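Local coordinates for DNA mismatch repair protein MUTS (Thermus aquaticus, PDB 1EWQ), which recognises mismatched base pairs in DNA as the first step of mismatch repair and has a weak ATPase activity, at the interface of chains A and B. Coordinates in Å, arbitrary orientation; residue numbers count along the deposited sequence, not the author numbering. Chains: chain A/B, DNA mismatch repair protein MUTS.

The interface of chains A and B. Residues chain A 668-669, 671-672, 675-676; chain B 736-739, 755, 759.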
loop_
_atom_site.group_PDB
_atom_site.type_symbol
_atom_site.label_atom_id
_atom_site.label_comp_id
_atom_site.label_asym_id
_atom_site.label_seq_id
_atom_site.Cartn_x
_atom_site.Cartn_y
_atom_site.Cartn_z
ATOM N N THR A 668 -33.869 13.203 2.954
ATOM C CA THR A 668 -35.048 13.500 2.145
ATOM C C THR A 668 -35.692 14.828 2.546
ATOM O O THR A 668 -35.047 15.681 3.156
ATOM C CB THR A 668 -36.090 12.361 2.248
ATOM O OG1 THR A 668 -37.168 12.607 1.330
ATOM C CG2 THR A 668 -36.626 12.248 3.663
ATOM N N SER A 669 -36.964 15.003 2.193
ATOM C CA SER A 669 -37.684 16.233 2.519
ATOM C C SER A 669 -38.158 16.270 3.982
ATOM O O SER A 669 -38.256 15.232 4.650
ATOM C CB SER A 669 -38.879 16.400 1.579
ATOM O OG SER A 669 -39.790 15.331 1.731
ATOM N N LEU A 671 -41.118 16.726 5.723
ATOM C CA LEU A 671 -42.205 15.840 6.110
ATOM C C LEU A 671 -41.916 14.349 5.889
ATOM O O LEU A 671 -42.173 13.525 6.766
ATOM C CB LEU A 671 -43.472 16.278 5.374
ATOM C CG LEU A 671 -43.628 17.812 5.448
ATOM C CD1 LEU A 671 -44.654 18.287 4.435
ATOM C CD2 LEU A 671 -44.010 18.238 6.865
ATOM N N ASP A 672 -41.383 13.999 4.723
ATOM C CA ASP A 672 -41.061 12.607 4.437
ATOM C C ASP A 672 -40.068 12.072 5.468
ATOM O O ASP A 672 -40.165 10.932 5.909
ATOM C CB ASP A 672 -40.463 12.486 3.031
ATOM C CG ASP A 672 -41.518 12.571 1.941
ATOM O OD1 ASP A 672 -41.945 11.508 1.444
ATOM O OD2 ASP A 672 -41.928 13.698 1.587
ATOM N N ALA A 675 -41.890 11.554 8.868
ATOM C CA ALA A 675 -42.862 10.477 8.699
ATOM C C ALA A 675 -42.184 9.115 8.723
ATOM O O ALA A 675 -42.641 8.209 9.406
ATOM C CB ALA A 675 -43.610 10.644 7.389
ATOM N N ILE A 676 -41.097 8.978 7.964
ATOM C CA ILE A 676 -40.369 7.714 7.903
ATOM C C ILE A 676 -39.745 7.411 9.259
ATOM O O ILE A 676 -39.821 6.285 9.753
ATOM C CB ILE A 676 -39.223 7.751 6.860
ATOM C CG1 ILE A 676 -39.760 8.179 5.492
ATOM C CG2 ILE A 676 -38.577 6.370 6.753
ATOM C CD1 ILE A 676 -40.809 7.239 4.908
ATOM N N SER B 736 -43.015 14.604 -3.448
ATOM C CA SER B 736 -41.889 14.166 -2.632
ATOM C C SER B 736 -41.860 12.637 -2.744
ATOM O O SER B 736 -42.899 11.990 -2.608
ATOM C CB SER B 736 -42.106 14.589 -1.185
ATOM O OG SER B 736 -43.397 14.205 -0.743
ATOM N N TYR B 737 -40.688 12.056 -2.997
ATOM C CA TYR B 737 -40.589 10.601 -3.142
ATOM C C TYR B 737 -39.835 9.923 -2.014
ATOM O O TYR B 737 -39.478 8.750 -2.127
ATOM C CB TYR B 737 -39.914 10.231 -4.465
ATOM C CG TYR B 737 -40.554 10.856 -5.679
ATOM C CD1 TYR B 737 -40.394 12.213 -5.948
ATOM C CD2 TYR B 737 -41.338 10.097 -6.548
ATOM C CE1 TYR B 737 -40.997 12.804 -7.052
ATOM C CE2 TYR B 737 -41.949 10.675 -7.656
ATOM C CZ TYR B 737 -41.774 12.030 -7.903
ATOM O OH TYR B 737 -42.365 12.622 -8.998
ATOM N N GLY B 738 -39.592 10.658 -0.935
ATOM C CA GLY B 738 -38.874 10.094 0.193
ATOM C C GLY B 738 -39.448 8.758 0.598
ATOM O O GLY B 738 -38.731 7.762 0.675
ATOM N N VAL B 739 -40.753 8.738 0.844
ATOM C CA VAL B 739 -41.439 7.519 1.244
ATOM C C VAL B 739 -41.420 6.462 0.149
ATOM O O VAL B 739 -41.183 5.284 0.422
ATOM C CB VAL B 739 -42.894 7.817 1.621
ATOM C CG1 VAL B 739 -43.590 6.536 2.072
ATOM C CG2 VAL B 739 -42.932 8.867 2.717
ATOM N N ALA B 755 -46.138 5.683 7.200
ATOM C CA ALA B 755 -45.445 6.874 6.725
ATOM C C ALA B 755 -46.316 7.699 5.785
ATOM O O ALA B 755 -46.397 8.921 5.916
ATOM C CB ALA B 755 -44.150 6.474 6.029
ATOM N N LEU B 759 -47.556 11.147 6.624
ATOM C CA LEU B 759 -47.146 12.166 5.666
ATOM C C LEU B 759 -48.334 13.046 5.295
ATOM O O LEU B 759 -48.292 14.268 5.453
ATOM C CB LEU B 759 -46.578 11.514 4.402
ATOM C CG LEU B 759 -45.455 12.258 3.671
ATOM C CD1 LEU B 759 -45.229 11.622 2.303
ATOM C CD2 LEU B 759 -45.812 13.724 3.508
#
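The hydroxyl OG of B:Ser736 donates a 2.8 Å hydrogen bond to OD2 of A:Asp672, on the syn lone pair. The other carboxylate oxygen, OD1 of A:Asp672, accepts the backbone N of B:Val739 at 3.1 Å in a fairly straight bond (153° at H). This N-H comes to the anti side, tilted 22° from the carboxylate plane. It lies in the first turn of helix 738-744, where the positive end of the helix dipole would probably help to stabilise a negative charge on this carboxylate. Because CG of A:Asp672 stands anti to its own carbonyl carbon (chi1 -77°), the acid reaches away from helix 670-687 into this amino-terminal end. CD1 of B:Leu759 lies 3.4 Å from OD1 of A:Asp672, placing an apolar methyl against the carboxylate. An alanine in place of A:Asp672 would probably leave the B:Ser736 hydroxyl and the B:Val739 N-H without their acceptor and open a gap against B:Leu759.

CB of A:Leu671 touches the other branch of B:Leu759, CD2, at 3.9 Å. One turn beyond the acid, the side chains of A:Ile676 and B:Val739 cross at a slant, with CD1 of A:Ile676 packed tightly on CG2 of B:Val739 at 3.5 Å. The same CD1 of A:Ile676 touches CB of B:Ala755 at 3.6 Å. The patch, repeated by two-fold symmetry, joins helix 670-687 within the MutS domain V (ATPase) region to two carboxy-terminal helices of the partner, helping to hold the two ATPase regions together in the MutS dimer.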